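Local coordinates for fiber protein 2 (Fowl adenovirus 1, PDB 2VTW) that probably attaches the virion to its host-cell receptor, as the trimeric short fibre whose C-terminal head domain is described here, at residues Glu104-Asn108 against Met151-Pro155; Ile167-Phe171 against Ile189-His194. All blocks are in the same frame, centred on the assembly; numbering follows the deposited sequence.

Contact 1 of 2, residues Glu104-Asn108 against Met151-Pro155; sequences EPARN and MQVTP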
# COMPACT_ATOMS: atom_id res chain seq x y z
N GLU A 104 -5.58 -5.69 -17.80
CA GLU A 104 -4.22 -5.95 -18.19
C GLU A 104 -3.33 -4.88 -17.57
O GLU A 104 -3.58 -3.69 -17.75
CB GLU A 104 -4.07 -5.89 -19.70
CG GLU A 104 -2.69 -6.30 -20.20
CD GLU A 104 -2.49 -6.01 -21.71
OE1 GLU A 104 -3.49 -5.73 -22.42
OE2 GLU A 104 -1.32 -6.11 -22.15
N PRO A 105 -2.28 -5.31 -16.86
CA PRO A 105 -1.33 -4.33 -16.34
C PRO A 105 -0.42 -3.78 -17.44
O PRO A 105 -0.12 -4.50 -18.41
CB PRO A 105 -0.52 -5.16 -15.35
CG PRO A 105 -0.56 -6.56 -15.95
CD PRO A 105 -1.93 -6.69 -16.49
N ALA A 106 -0.01 -2.53 -17.31
CA ALA A 106 0.93 -1.94 -18.26
C ALA A 106 2.23 -2.69 -18.28
O ALA A 106 2.61 -3.35 -17.32
CB ALA A 106 1.15 -0.41 -17.95
N ARG A 107 2.93 -2.61 -19.41
CA ARG A 107 4.27 -3.17 -19.53
C ARG A 107 5.07 -2.58 -18.40
O ARG A 107 4.96 -1.40 -18.13
CB ARG A 107 4.89 -2.72 -20.88
CG ARG A 107 6.20 -3.41 -21.31
CD ARG A 107 6.99 -2.56 -22.40
NE ARG A 107 8.22 -1.94 -21.84
CZ ARG A 107 8.58 -0.66 -21.92
NH1 ARG A 107 7.86 0.23 -22.59
NH2 ARG A 107 9.70 -0.26 -21.36
N ASN A 108 5.88 -3.41 -17.77
CA ASN A 108 6.76 -3.01 -16.67
C ASN A 108 8.10 -2.50 -17.22
O ASN A 108 8.94 -3.28 -17.68
CB ASN A 108 6.95 -4.20 -15.73
CG ASN A 108 7.70 -3.84 -14.47
OD1 ASN A 108 8.11 -2.68 -14.30
ND2 ASN A 108 7.86 -4.80 -13.58
N MET A 151 5.48 -8.52 -5.32
CA MET A 151 4.53 -8.33 -6.41
C MET A 151 5.23 -7.66 -7.62
O MET A 151 5.85 -6.59 -7.48
CB MET A 151 3.34 -7.54 -5.93
CG MET A 151 2.66 -8.13 -4.67
SD MET A 151 1.68 -6.90 -3.83
CE MET A 151 1.66 -7.57 -2.18
N GLN A 152 5.15 -8.32 -8.78
CA GLN A 152 5.94 -7.96 -9.94
C GLN A 152 5.14 -8.19 -11.23
O GLN A 152 4.82 -9.33 -11.59
CB GLN A 152 7.23 -8.76 -9.97
CG GLN A 152 8.20 -8.42 -11.13
CD GLN A 152 9.20 -9.53 -11.34
OE1 GLN A 152 10.14 -9.69 -10.56
NE2 GLN A 152 9.00 -10.32 -12.39
N VAL A 153 4.79 -7.10 -11.90
CA VAL A 153 4.25 -7.22 -13.27
C VAL A 153 5.38 -7.76 -14.17
O VAL A 153 6.49 -7.23 -14.17
CB VAL A 153 3.73 -5.90 -13.78
CG1 VAL A 153 3.41 -5.98 -15.28
CG2 VAL A 153 2.50 -5.50 -12.99
N THR A 154 5.08 -8.82 -14.90
CA THR A 154 6.11 -9.62 -15.57
C THR A 154 5.64 -10.00 -16.98
O THR A 154 4.48 -10.36 -17.16
CB THR A 154 6.34 -10.95 -14.80
OG1 THR A 154 6.58 -10.69 -13.40
CG2 THR A 154 7.49 -11.70 -15.39
N PRO A 155 6.53 -9.91 -17.98
CA PRO A 155 6.19 -10.45 -19.32
C PRO A 155 6.27 -11.97 -19.36
O PRO A 155 7.29 -12.52 -19.00
CB PRO A 155 7.26 -9.84 -20.24
CG PRO A 155 8.33 -9.36 -19.36
CD PRO A 155 7.85 -9.30 -17.93

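Contact 2 of 2, residues Ile167-Phe171 against Ile189-His194; sequences IAFTF and IGPVVH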
# COMPACT_ATOMS: atom_id res chain seq x y z
N ILE A 167 0.63 -10.27 -13.53
CA ILE A 167 1.18 -9.99 -12.19
C ILE A 167 1.57 -11.28 -11.45
O ILE A 167 0.72 -12.10 -11.18
CB ILE A 167 0.18 -9.17 -11.28
CG1 ILE A 167 -0.51 -8.05 -12.07
CG2 ILE A 167 0.94 -8.63 -10.01
CD1 ILE A 167 -1.76 -7.47 -11.45
N ALA A 168 2.85 -11.44 -11.12
CA ALA A 168 3.33 -12.54 -10.29
C ALA A 168 3.32 -12.10 -8.81
O ALA A 168 3.84 -11.03 -8.47
CB ALA A 168 4.73 -12.96 -10.70
N PHE A 169 2.68 -12.91 -7.97
CA PHE A 169 2.68 -12.75 -6.51
C PHE A 169 3.45 -13.92 -5.94
O PHE A 169 3.00 -15.05 -6.07
CB PHE A 169 1.27 -12.82 -5.94
CG PHE A 169 0.40 -11.64 -6.26
CD1 PHE A 169 0.08 -10.73 -5.29
CD2 PHE A 169 -0.15 -11.49 -7.51
CE1 PHE A 169 -0.75 -9.66 -5.56
CE2 PHE A 169 -0.99 -10.40 -7.80
CZ PHE A 169 -1.28 -9.49 -6.84
N THR A 170 4.61 -13.67 -5.33
CA THR A 170 5.34 -14.76 -4.68
C THR A 170 5.24 -14.60 -3.16
O THR A 170 5.68 -13.59 -2.59
CB THR A 170 6.79 -14.91 -5.16
OG1 THR A 170 6.82 -15.16 -6.58
CG2 THR A 170 7.48 -16.07 -4.46
N PHE A 171 4.64 -15.62 -2.55
CA PHE A 171 4.41 -15.68 -1.11
C PHE A 171 5.61 -16.31 -0.45
O PHE A 171 5.95 -17.44 -0.76
CB PHE A 171 3.14 -16.48 -0.83
CG PHE A 171 1.90 -15.83 -1.37
CD1 PHE A 171 1.02 -15.18 -0.54
CD2 PHE A 171 1.61 -15.87 -2.73
CE1 PHE A 171 -0.12 -14.55 -1.03
CE2 PHE A 171 0.46 -15.25 -3.25
CZ PHE A 171 -0.41 -14.61 -2.41
N ILE A 189 -4.53 -16.27 3.70
CA ILE A 189 -3.77 -15.02 3.66
C ILE A 189 -4.54 -14.01 2.87
O ILE A 189 -5.15 -14.34 1.85
CB ILE A 189 -2.37 -15.22 3.04
CG1 ILE A 189 -1.59 -13.90 3.01
CG2 ILE A 189 -2.50 -15.77 1.64
CD1 ILE A 189 -0.11 -14.06 2.74
N GLY A 190 -4.51 -12.77 3.36
CA GLY A 190 -5.06 -11.62 2.65
C GLY A 190 -5.82 -10.68 3.55
O GLY A 190 -5.91 -10.91 4.76
N PRO A 191 -6.41 -9.62 2.96
CA PRO A 191 -6.30 -9.30 1.53
C PRO A 191 -4.92 -8.76 1.17
O PRO A 191 -4.38 -7.91 1.88
CB PRO A 191 -7.38 -8.23 1.32
CG PRO A 191 -7.60 -7.62 2.67
CD PRO A 191 -7.23 -8.66 3.70
N VAL A 192 -4.33 -9.32 0.11
CA VAL A 192 -3.06 -8.84 -0.40
C VAL A 192 -3.40 -7.83 -1.48
O VAL A 192 -4.01 -8.21 -2.48
CB VAL A 192 -2.25 -9.97 -0.98
CG1 VAL A 192 -0.94 -9.44 -1.60
CG2 VAL A 192 -1.98 -11.04 0.10
N VAL A 193 -3.05 -6.55 -1.28
CA VAL A 193 -3.50 -5.50 -2.20
C VAL A 193 -2.29 -4.98 -2.95
O VAL A 193 -1.25 -4.65 -2.34
CB VAL A 193 -4.32 -4.38 -1.53
CG1 VAL A 193 -4.75 -3.35 -2.53
CG2 VAL A 193 -5.56 -4.93 -0.80
N HIS A 194 -2.41 -4.97 -4.28
CA HIS A 194 -1.36 -4.50 -5.18
C HIS A 194 -1.92 -3.39 -6.02
O HIS A 194 -3.04 -3.49 -6.47
CB HIS A 194 -0.93 -5.63 -6.10
CG HIS A 194 0.15 -5.25 -7.05
ND1 HIS A 194 -0.05 -5.20 -8.41
CD2 HIS A 194 1.43 -4.85 -6.83
CE1 HIS A 194 1.08 -4.83 -8.99
NE2 HIS A 194 1.98 -4.61 -8.06

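Contact 1 of 2, residues Glu104-Asn108 against Met151-Pro155
Van der Waals packing centres on Val153, which points toward the loop and receives it on both methyls: Pro105 CB and Val153 CG2, 3.8 Å apart, form the apolar pair, while Val153 CG1 rests on a backbone carbonyl, 3.4 Å from Ala106 O, and lies 4.0 Å from Asn108 CB. The polar part is one hydrogen bond from side chain to backbone. Asn108 ND2 donates to Val153 O over 2.9 Å at 167°, close to linear, so the carboxamide takes up a strand carbonyl on the loop side. Within 151-155, Thr154 OG1 donates to Gln152 O (2.9 Å) and accepts from Gln152 NE2 (2.6 Å), which helps hold the Gln152 side chain, also bonded to Tyr124, Arg127 and Phe128. In all, 196 Å² is buried. Asn108 also packs on Tyr49 of the second subunit. The arrangement is that of a long inter-strand loop in an adenovirus fibre head, bonded through its backbone to Pro197 and Ala199 and closing over Val153 of strand 147-157 in the beta-sandwich, at the trimer interface.

Contact 2 of 2, residues Ile167-Phe171 against Ile189-His194
Phe171 brings its ring up to Ile189 and Val192: Ile189 CD1 meets the ring edge at Phe171 CD1 (3.6 Å), and Val192 CG2 approaches Phe171 CE1 obliquely at 4.1 Å. One step along in the alternation, Phe169 points the same way, with Val192 CG1 at its edge (Phe169 CE1, 4.0 Å), so the two methyls of Val192 are shared between the two phenylalanines. Phe169 CZ also reaches His194 CB at 3.9 Å; the rings of these residues, centroids 5.9 Å apart and planes at 74°, meet obliquely. Phe169 CA and Val192 CA are 9.3 Å apart and the segment axes 10.5 Å at closest approach, crossing at 138°, too far for backbone pairing: this is face-to-face packing across the interior of the fibre head's beta-sandwich, with 270 Å² buried. Strand 163-173 pairs instead with 71-76 and 147-157, and strand 185-197 with 43-53 and 129-140. The cis peptide before Pro191 and the positive phi of Gly190 (138°) interrupt the regular alternation between Ile189 and Val192. On the far side, Pro191 and Val193 pack on Pro197 and Thr195 of the third subunit. Ile167 CG2 closes the row against His194 ND1 at 3.9 Å.

Both contacts are buried, but contact 2 is more central, its centre about 6 Å from the chain centre against about 12 Å for contact 1; the two contact centres are about 14 Å apart. The chemistry differs accordingly: 167-171 and 189-194, two strands facing each other across the interior, meet through side chains without hydrogen bonding, whereas loop 104-108 adds a polar bond to a strand carbonyl. Strands 147-157 and 163-173 are antiparallel neighbours, joined between the contacts by a probable hydrogen bond, Gln152 O to Ala168 N (2.9 Å). Met151, which does not touch 104-108, packs against contact 2 instead: Met151 CE is 3.3 Å from Val192 CG1, Met151 CB 3.4 Å from His194 CD2.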